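Local coordinates for protein arginyl-trna synthetase (Thermus thermophilus, PDB 1IQ0) that probably charges tRNA(Arg) with L-arginine at the expense of ATP, acting as a monomeric class I aminoacyl-tRNA synthetase, at residues Pro500-Leu505 against Pro551-Leu556; Arg485-Trp490 against Leu565-Val570; Leu495-Pro500 against Thr557-Leu562; Leu533-Ser538 against Gln574-Thr579. All coordinates share one frame; numbering follows the deposited sequence.

How the contacts relate
All four contacts belong to the DALR anticodon-binding domain, and their chemistry follows their depth. Contact 4 is the buried one: three apolar branches join helices 525-544 and 562-583. Contact 2, partly buried about 16 Å away between centres, uses the same helix 562-583 but adds a tryptophan with a polar edge. Contact 1, also partly buried, sets helix 500-509 against the loop ahead of helix 562-583, and its acid is tied to contact 2 by the Glu502-Arg566 salt bridge. Contact 3, at the surface, shares Pro500 with contact 1 and relies on an amide gripping a main-chain carbonyl where helix 562-583 begins.

Contact 1: residues Pro500-Leu505 against Pro551-Leu556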
# COMPACT_ATOMS: atom_id res chain seq x y z
N PRO A 500 32.59 13.01 -9.86
CA PRO A 500 32.00 11.67 -9.73
C PRO A 500 30.97 11.60 -8.60
O PRO A 500 30.10 10.72 -8.61
CB PRO A 500 33.22 10.78 -9.47
CG PRO A 500 34.29 11.46 -10.28
CD PRO A 500 34.06 12.93 -9.94
N TYR A 501 31.06 12.52 -7.63
CA TYR A 501 30.11 12.54 -6.52
C TYR A 501 28.73 12.99 -7.01
O TYR A 501 27.71 12.42 -6.60
CB TYR A 501 30.55 13.51 -5.42
CG TYR A 501 31.74 13.04 -4.60
CD1 TYR A 501 33.01 13.56 -4.83
CD2 TYR A 501 31.58 12.10 -3.58
CE1 TYR A 501 34.11 13.15 -4.05
CE2 TYR A 501 32.66 11.69 -2.80
CZ TYR A 501 33.92 12.22 -3.05
OH TYR A 501 34.99 11.83 -2.27
N GLU A 502 28.70 14.01 -7.85
CA GLU A 502 27.43 14.50 -8.39
C GLU A 502 26.82 13.43 -9.30
O GLU A 502 25.63 13.16 -9.23
CB GLU A 502 27.64 15.78 -9.22
CG GLU A 502 27.77 17.06 -8.41
CD GLU A 502 28.99 17.06 -7.53
OE1 GLU A 502 28.82 17.16 -6.29
OE2 GLU A 502 30.13 16.96 -8.07
N ARG A 503 27.66 12.82 -10.13
CA ARG A 503 27.20 11.79 -11.06
C ARG A 503 26.59 10.60 -10.35
O ARG A 503 25.48 10.17 -10.68
CB ARG A 503 28.37 11.33 -11.94
CG ARG A 503 27.95 10.31 -13.00
CD ARG A 503 29.15 9.78 -13.78
NE ARG A 503 28.80 8.58 -14.54
CZ ARG A 503 28.05 8.58 -15.64
NH1 ARG A 503 27.57 9.72 -16.12
NH2 ARG A 503 27.77 7.44 -16.26
N ALA A 504 27.31 10.05 -9.37
CA ALA A 504 26.83 8.90 -8.61
C ALA A 504 25.49 9.18 -7.93
O ALA A 504 24.59 8.35 -7.96
CB ALA A 504 27.88 8.49 -7.57
N LEU A 505 25.36 10.36 -7.32
CA LEU A 505 24.12 10.71 -6.65
C LEU A 505 22.98 10.92 -7.65
O LEU A 505 21.86 10.46 -7.43
CB LEU A 505 24.29 11.98 -5.81
CG LEU A 505 23.03 12.50 -5.12
CD1 LEU A 505 22.43 11.40 -4.23
CD2 LEU A 505 23.37 13.72 -4.29
N PRO A 551 35.86 18.90 3.40
CA PRO A 551 34.65 18.34 2.79
C PRO A 551 34.92 18.17 1.31
O PRO A 551 35.50 19.05 0.69
CB PRO A 551 33.59 19.41 3.06
CG PRO A 551 34.09 20.08 4.33
CD PRO A 551 35.58 20.19 4.07
N ALA A 552 34.51 17.05 0.72
CA ALA A 552 34.75 16.85 -0.70
C ALA A 552 33.55 17.26 -1.54
O ALA A 552 33.65 17.39 -2.76
CB ALA A 552 35.11 15.38 -0.99
N THR A 553 32.42 17.52 -0.89
CA THR A 553 31.23 17.88 -1.65
C THR A 553 30.49 19.12 -1.11
O THR A 553 29.27 19.20 -1.21
CB THR A 553 30.28 16.67 -1.69
OG1 THR A 553 29.30 16.85 -2.72
CG2 THR A 553 29.60 16.50 -0.36
N PRO A 554 31.24 20.12 -0.60
CA PRO A 554 30.58 21.32 -0.07
C PRO A 554 29.73 22.06 -1.10
O PRO A 554 30.07 22.12 -2.28
CB PRO A 554 31.75 22.15 0.45
CG PRO A 554 32.85 21.85 -0.56
CD PRO A 554 32.70 20.32 -0.72
N VAL A 555 28.61 22.62 -0.64
CA VAL A 555 27.69 23.35 -1.50
C VAL A 555 27.89 24.87 -1.42
O VAL A 555 28.21 25.52 -2.40
CB VAL A 555 26.21 23.05 -1.14
CG1 VAL A 555 25.27 23.74 -2.12
CG2 VAL A 555 25.96 21.56 -1.13
N LEU A 556 27.69 25.41 -0.22
CA LEU A 556 27.79 26.85 -0.00
C LEU A 556 29.17 27.45 -0.23
O LEU A 556 29.30 28.64 -0.52
CB LEU A 556 27.27 27.20 1.40
CG LEU A 556 25.82 26.77 1.69
CD1 LEU A 556 25.41 27.24 3.09
CD2 LEU A 556 24.87 27.35 0.65
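Tyr501 and Glu502, in the first turn of helix 500-509, face Ala552 and Thr553 of the loop that follows strand 550-551. The nearest CA atoms across the contact, Tyr501 CA and Thr553 CA, are 7.3 Å apart, so side chains must fill the gap. Tyr501 comes first along the helix. With CG anti to its own carbonyl carbon (chi1 -72°), its ring reaches out beside the loop and meets the methyl group of Ala552 at a slant. Ala552 CB lies 3.8 Å from Tyr501 OH, and the same CB is 3.9 Å from Tyr501 CE1, so the methyl rests against one corner of the phenol. The hydroxyl itself is engaged by Glu547 of strand 546-547, which holds the far end of the ring beside the loop.

Glu502 follows, its chain bent at chi2 (64°), which swings the carboxylate towards the loop. Its side chain and that of Thr553 slide past each other in opposite directions, leaving Glu502 OE1 3.6 Å from Thr553 OG1, a proximity and not a bond. The acid is held from other quarters: OE1 takes the salt bridge from Arg566 and the hydroxyl of Tyr542, while OE2 pairs with Thr499, the N-cap residue of the helix.

The chemistry here is therefore divided. Across the interface there is van der Waals contact alone, whereas the tyrosine hydroxyl and the carboxylate find their hydrogen-bonding partners outside the two segments; the buried carboxylate, met by a guanidinium and two hydroxyls, would probably be kept ionised.

Contact 2: residues Arg485-Trp490 against Leu565-Val570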
# COMPACT_ATOMS: atom_id res chain seq x y z
N ARG A 485 17.61 26.20 2.47
CA ARG A 485 17.12 27.30 3.29
C ARG A 485 18.21 28.36 3.43
O ARG A 485 17.96 29.56 3.26
CB ARG A 485 16.73 26.74 4.65
CG ARG A 485 15.82 27.60 5.50
CD ARG A 485 15.51 26.85 6.81
NE ARG A 485 15.00 25.50 6.54
CZ ARG A 485 15.38 24.40 7.19
NH1 ARG A 485 16.28 24.47 8.17
NH2 ARG A 485 14.86 23.23 6.87
N LYS A 486 19.42 27.91 3.72
CA LYS A 486 20.57 28.79 3.90
C LYS A 486 21.09 29.41 2.61
O LYS A 486 21.65 30.51 2.62
CB LYS A 486 21.71 28.02 4.59
CG LYS A 486 21.39 27.65 6.03
CD LYS A 486 22.25 26.51 6.55
CE LYS A 486 21.81 26.12 7.95
NZ LYS A 486 22.49 24.91 8.48
N ALA A 487 20.90 28.71 1.49
CA ALA A 487 21.38 29.18 0.20
C ALA A 487 20.56 30.30 -0.42
O ALA A 487 21.12 31.19 -1.08
CB ALA A 487 21.46 28.01 -0.78
N GLY A 488 19.25 30.27 -0.22
CA GLY A 488 18.41 31.28 -0.83
C GLY A 488 18.28 30.94 -2.30
O GLY A 488 18.34 29.77 -2.67
N GLU A 489 18.12 31.95 -3.15
CA GLU A 489 17.99 31.71 -4.58
C GLU A 489 19.35 31.48 -5.23
O GLU A 489 20.37 31.95 -4.72
CB GLU A 489 17.30 32.91 -5.25
CG GLU A 489 15.87 33.15 -4.80
CD GLU A 489 14.94 32.00 -5.14
OE1 GLU A 489 14.88 31.62 -6.33
OE2 GLU A 489 14.26 31.49 -4.23
N TRP A 490 19.36 30.75 -6.33
CA TRP A 490 20.60 30.49 -7.05
C TRP A 490 20.30 30.42 -8.54
O TRP A 490 19.15 30.26 -8.95
CB TRP A 490 21.25 29.19 -6.56
CG TRP A 490 20.52 27.92 -6.91
CD1 TRP A 490 20.69 27.16 -8.03
CD2 TRP A 490 19.54 27.25 -6.11
NE1 TRP A 490 19.87 26.05 -7.97
CE2 TRP A 490 19.15 26.09 -6.81
CE3 TRP A 490 18.94 27.53 -4.87
CZ2 TRP A 490 18.20 25.19 -6.30
CZ3 TRP A 490 17.99 26.64 -4.37
CH2 TRP A 490 17.63 25.49 -5.09
N LEU A 565 25.07 23.90 -9.35
CA LEU A 565 24.86 22.50 -9.69
C LEU A 565 24.50 21.68 -8.46
O LEU A 565 23.54 20.90 -8.48
CB LEU A 565 26.11 21.90 -10.33
CG LEU A 565 26.15 20.38 -10.45
CD1 LEU A 565 25.01 19.87 -11.32
CD2 LEU A 565 27.48 19.95 -11.03
N ARG A 566 25.26 21.85 -7.38
CA ARG A 566 25.00 21.10 -6.15
C ARG A 566 23.69 21.49 -5.50
O ARG A 566 23.01 20.63 -4.92
CB ARG A 566 26.17 21.25 -5.17
CG ARG A 566 27.36 20.40 -5.62
CD ARG A 566 28.56 20.48 -4.71
NE ARG A 566 29.60 19.58 -5.22
CZ ARG A 566 30.90 19.73 -5.00
NH1 ARG A 566 31.35 20.75 -4.28
NH2 ARG A 566 31.75 18.86 -5.53
N LEU A 567 23.31 22.76 -5.60
CA LEU A 567 22.04 23.20 -5.02
C LEU A 567 20.87 22.55 -5.76
O LEU A 567 19.90 22.12 -5.13
CB LEU A 567 21.93 24.72 -5.06
CG LEU A 567 22.74 25.49 -4.00
CD1 LEU A 567 22.71 26.98 -4.29
CD2 LEU A 567 22.15 25.21 -2.62
N SER A 568 20.95 22.47 -7.09
CA SER A 568 19.88 21.86 -7.88
C SER A 568 19.81 20.36 -7.61
O SER A 568 18.73 19.77 -7.58
CB SER A 568 20.09 22.10 -9.37
OG SER A 568 19.92 23.47 -9.69
N LEU A 569 20.96 19.74 -7.40
CA LEU A 569 21.00 18.31 -7.11
C LEU A 569 20.42 18.07 -5.72
O LEU A 569 19.69 17.10 -5.50
CB LEU A 569 22.44 17.80 -7.17
CG LEU A 569 22.66 16.30 -7.02
CD1 LEU A 569 21.86 15.55 -8.09
CD2 LEU A 569 24.15 16.00 -7.15
N VAL A 570 20.76 18.96 -4.79
CA VAL A 570 20.26 18.86 -3.42
C VAL A 570 18.74 19.05 -3.43
O VAL A 570 18.01 18.36 -2.72
CB VAL A 570 20.92 19.93 -2.51
CG1 VAL A 570 20.15 20.05 -1.20
CG2 VAL A 570 22.38 19.55 -2.23
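Leu567 and Trp490 carry this contact, the leucine projecting from helix 562-583 against one face of the indole of a residue just beyond the end of helix 470-487. Trp490 adopts the first torsion in which CG sits between the backbone N and the carbonyl carbon (chi1 69°), which folds the indole back over the other helix. Leu567 CB then lies over the centre of one face: it is 3.6 Å from the centroid of the five-membered ring, 13° off the normal, a clear CH-pi contact. Farther along the leucine, CD1 presses against the root of the same residue, 3.5 Å from Trp490 CB. Its other branch goes to the helix end, where Leu567 CD2 meets Ala487 CB at 3.4 Å, tighter than an ordinary carbon contact.

Ser568, the next residue on the helix, serves the edge of the ring instead of its face. Trp490 NE1 donates to Ser568 OG over 3.1 Å, nearly straight at 163° and close to the plane of the indole. Face and edge are thus fixed together, and the ring has little freedom to turn. A leucine in place of Trp490 would probably leave Leu567 CB without the ring face it packs on and Ser568 OG without its indole donor.

The chain leaves helix 470-487 at Gly488, whose positive phi suits a residue without a side chain, and turns back towards Trp490. The result is a helix end whose departing chain folds back to clamp a neighbouring helix, within the mainly helical bundle of the DALR anticodon-binding domain.

Contact 3: residues Leu495-Pro500 against Thr557-Leu562; sequences LSQATP and TAPEGL
Gln497 and Leu562 bring their CA atoms to 5.8 Å, where a short 3-10 turn (495-497) passes the loop leading into helix 562-583. On one side the chain soon straightens and enters helix 500-509 after its N-cap, Thr499. On the other, Gly561 occupies the N-cap position with a positive phi of 95°, and the side on which a CB would stand is turned to Gln497. The missing side chain is what admits the glutamine amide: Gln497 NE2 rests 3.4 Å from Gly561 CA.

Side-chain chemistry is dominated by that amide. Gln497 starts with CG anti to the carbonyl carbon (chi1 -66°) and then runs extended, carrying the group across to the loop. Gln497 NE2 donates to Glu560 O at 2.9 Å, meeting a lone pair in the plane of the carbonyl, at 135° to the C=O, while that oxygen is also nearly in the plane of the amide. A second partner of NE2, Asp494, also takes a hydrogen bond and should limit rotation of the amide. Leu562 crosses the glutamine obliquely, with Gln497 OE1 3.8 Å from Leu562 CB and Gln497 CB 4.1 Å from Leu562 CG.

Replacing Gln497 with an alanine would probably leave Glu560 O without this donor and open a gap beside Gly561.

Glu564 meanwhile bonds the amide N-H of Gly561, one half of a capping box. A neutral amide thus braces a main-chain carbonyl just ahead of the helix start, so this surface contact depends on directed hydrogen bonding more than on apolar burial.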
# COMPACT_ATOMS: atom_id res chain seq x y z
N LEU A 495 26.69 22.17 -15.40
CA LEU A 495 26.86 20.73 -15.47
C LEU A 495 28.27 20.26 -15.76
O LEU A 495 28.67 19.18 -15.31
CB LEU A 495 25.90 20.14 -16.51
CG LEU A 495 24.42 20.53 -16.38
CD1 LEU A 495 23.61 19.73 -17.38
CD2 LEU A 495 23.92 20.25 -14.97
N SER A 496 29.05 21.06 -16.48
CA SER A 496 30.42 20.67 -16.82
C SER A 496 31.36 20.55 -15.62
O SER A 496 32.40 19.90 -15.71
CB SER A 496 31.02 21.67 -17.83
OG SER A 496 31.26 22.93 -17.23
N GLN A 497 31.01 21.19 -14.50
CA GLN A 497 31.85 21.13 -13.31
C GLN A 497 31.55 19.93 -12.39
O GLN A 497 32.14 19.79 -11.33
CB GLN A 497 31.73 22.43 -12.51
CG GLN A 497 32.29 23.67 -13.23
CD GLN A 497 32.37 24.89 -12.32
OE1 GLN A 497 33.05 24.86 -11.30
NE2 GLN A 497 31.66 25.95 -12.69
N ALA A 498 30.63 19.07 -12.82
CA ALA A 498 30.25 17.90 -12.03
C ALA A 498 31.40 16.94 -11.75
O ALA A 498 32.22 16.68 -12.63
CB ALA A 498 29.11 17.15 -12.72
N THR A 499 31.46 16.42 -10.53
CA THR A 499 32.49 15.46 -10.15
C THR A 499 31.81 14.09 -10.05
O THR A 499 30.59 13.99 -10.15
CB THR A 499 33.13 15.81 -8.77
OG1 THR A 499 32.18 15.54 -7.72
CG2 THR A 499 33.53 17.29 -8.71
N PRO A 500 32.59 13.01 -9.86
CA PRO A 500 32.00 11.67 -9.73
C PRO A 500 30.97 11.60 -8.60
O PRO A 500 30.10 10.72 -8.61
CB PRO A 500 33.22 10.78 -9.47
CG PRO A 500 34.29 11.46 -10.28
CD PRO A 500 34.06 12.93 -9.94
N THR A 557 30.21 26.64 -0.11
CA THR A 557 31.57 27.11 -0.31
C THR A 557 32.13 26.70 -1.67
O THR A 557 33.30 26.92 -1.96
CB THR A 557 32.52 26.58 0.78
OG1 THR A 557 32.41 25.16 0.86
CG2 THR A 557 32.19 27.21 2.12
N ALA A 558 31.28 26.10 -2.51
CA ALA A 558 31.72 25.68 -3.83
C ALA A 558 31.76 26.91 -4.73
O ALA A 558 31.00 27.86 -4.53
CB ALA A 558 30.75 24.64 -4.41
N PRO A 559 32.67 26.91 -5.72
CA PRO A 559 32.81 28.04 -6.65
C PRO A 559 31.62 28.17 -7.59
O PRO A 559 30.84 27.23 -7.74
CB PRO A 559 34.11 27.72 -7.40
CG PRO A 559 34.15 26.20 -7.38
CD PRO A 559 33.73 25.91 -5.94
N GLU A 560 31.50 29.34 -8.21
CA GLU A 560 30.41 29.63 -9.13
C GLU A 560 30.25 28.50 -10.14
O GLU A 560 31.23 27.98 -10.65
CB GLU A 560 30.68 30.94 -9.86
CG GLU A 560 29.58 31.34 -10.83
CD GLU A 560 29.81 32.72 -11.42
OE1 GLU A 560 29.88 33.69 -10.63
OE2 GLU A 560 29.92 32.83 -12.66
N GLY A 561 29.00 28.13 -10.42
CA GLY A 561 28.74 27.06 -11.36
C GLY A 561 28.56 25.74 -10.65
O GLY A 561 27.58 25.03 -10.86
N LEU A 562 29.52 25.40 -9.79
CA LEU A 562 29.46 24.15 -9.04
C LEU A 562 28.44 24.30 -7.91
O LEU A 562 27.69 23.36 -7.61
CB LEU A 562 30.82 23.82 -8.43
CG LEU A 562 31.26 22.35 -8.43
CD1 LEU A 562 32.36 22.16 -7.36
CD2 LEU A 562 30.08 21.42 -8.18

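Contact 4: residues Leu533-Ser538 against Gln574-Thr579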
# COMPACT_ATOMS: atom_id res chain seq x y z
N LEU A 533 15.42 4.18 1.40
CA LEU A 533 16.51 3.91 2.32
C LEU A 533 17.82 4.06 1.54
O LEU A 533 18.76 4.71 2.01
CB LEU A 533 16.41 2.49 2.89
CG LEU A 533 15.42 2.29 4.03
CD1 LEU A 533 15.39 0.82 4.46
CD2 LEU A 533 15.83 3.16 5.21
N ASP A 534 17.86 3.47 0.35
CA ASP A 534 19.05 3.54 -0.49
C ASP A 534 19.39 4.98 -0.89
O ASP A 534 20.55 5.37 -0.89
CB ASP A 534 18.88 2.68 -1.74
CG ASP A 534 18.73 1.20 -1.43
OD1 ASP A 534 19.23 0.75 -0.38
OD2 ASP A 534 18.15 0.47 -2.26
N LEU A 535 18.37 5.76 -1.25
CA LEU A 535 18.61 7.13 -1.66
C LEU A 535 19.09 7.97 -0.48
O LEU A 535 19.99 8.80 -0.63
CB LEU A 535 17.34 7.75 -2.25
CG LEU A 535 17.54 9.16 -2.82
CD1 LEU A 535 18.60 9.13 -3.95
CD2 LEU A 535 16.22 9.69 -3.34
N ALA A 536 18.50 7.74 0.69
CA ALA A 536 18.89 8.48 1.87
C ALA A 536 20.33 8.12 2.23
O ALA A 536 21.10 8.97 2.69
CB ALA A 536 17.95 8.16 3.03
N ALA A 537 20.70 6.86 2.02
CA ALA A 537 22.06 6.39 2.30
C ALA A 537 23.03 7.06 1.33
O ALA A 537 24.15 7.43 1.71
CB ALA A 537 22.15 4.87 2.17
N SER A 538 22.61 7.17 0.07
CA SER A 538 23.43 7.79 -0.97
C SER A 538 23.61 9.28 -0.66
O SER A 538 24.70 9.83 -0.83
CB SER A 538 22.74 7.61 -2.33
OG SER A 538 23.48 8.24 -3.36
N GLN A 574 15.86 16.45 -2.20
CA GLN A 574 14.89 16.77 -1.16
C GLN A 574 13.47 16.58 -1.69
O GLN A 574 12.60 16.08 -0.99
CB GLN A 574 15.07 18.21 -0.67
CG GLN A 574 14.50 19.27 -1.58
CD GLN A 574 13.20 19.85 -1.08
OE1 GLN A 574 12.46 19.21 -0.33
NE2 GLN A 574 12.90 21.07 -1.50
N ARG A 575 13.23 16.99 -2.93
CA ARG A 575 11.92 16.83 -3.54
C ARG A 575 11.59 15.35 -3.72
O ARG A 575 10.46 14.93 -3.50
CB ARG A 575 11.87 17.54 -4.90
CG ARG A 575 11.75 19.05 -4.81
CD ARG A 575 11.82 19.65 -6.21
NE ARG A 575 11.59 21.09 -6.21
CZ ARG A 575 11.61 21.85 -7.30
NH1 ARG A 575 11.86 21.29 -8.48
NH2 ARG A 575 11.38 23.15 -7.22
N THR A 576 12.58 14.56 -4.12
CA THR A 576 12.36 13.13 -4.32
C THR A 576 12.05 12.42 -3.00
O THR A 576 11.19 11.54 -2.94
CB THR A 576 13.58 12.47 -4.99
OG1 THR A 576 13.77 13.06 -6.29
CG2 THR A 576 13.37 10.97 -5.15
N LEU A 577 12.76 12.79 -1.93
CA LEU A 577 12.50 12.17 -0.64
C LEU A 577 11.14 12.62 -0.10
O LEU A 577 10.41 11.81 0.48
CB LEU A 577 13.60 12.53 0.35
CG LEU A 577 14.97 11.90 0.08
CD1 LEU A 577 15.92 12.28 1.19
CD2 LEU A 577 14.83 10.36 -0.02
N ALA A 578 10.79 13.89 -0.30
CA ALA A 578 9.51 14.42 0.17
C ALA A 578 8.35 13.72 -0.53
O ALA A 578 7.38 13.30 0.10
CB ALA A 578 9.42 15.94 -0.07
N THR A 579 8.46 13.59 -1.85
CA THR A 579 7.43 12.93 -2.65
C THR A 579 7.34 11.45 -2.29
O THR A 579 6.25 10.93 -2.05
CB THR A 579 7.73 13.10 -4.16
OG1 THR A 579 7.62 14.48 -4.50
CG2 THR A 579 6.75 12.28 -5.01
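Leu535 sets CG anti to its backbone N (chi1 -175°), which carries the delta branches towards Thr576 and Leu577 of helix 562-583. Thr576 turns its methyl rather than its hydroxyl to the interface: at chi1 -62° CG2 lies anti to the backbone N. Leu577 also points across the interface and contributes its CD2 methyl.

A single methyl group takes both encounters. Leu535 CD2 lies 3.6 Å from Thr576 CG2, the two side chains crossing at about a right angle, and the same CD2 is 3.7 Å from Leu577 CD2, where the leucines meet at a slant. Leu535 CG follows behind at 4.1 Å from Leu577 CD2. Leu535 is thereby seated between two consecutive residues of the opposing helix, touching one through a beta-branched methyl and the other through a delta methyl.

The polar end of Thr576 is accounted for within its own helix, where OG1 bonds to the carbonyl of Ser572; this leaves the apolar branch for the interface. Around the pair, Leu509 of helix 500-509 packs on both Leu535 and Thr576, and Phe512 of helix 512-522 also covers Thr576. The arrangement is the buried seam between two helices in the mainly helical DALR anticodon-binding domain, where small and branched apolar groups from several helices converge.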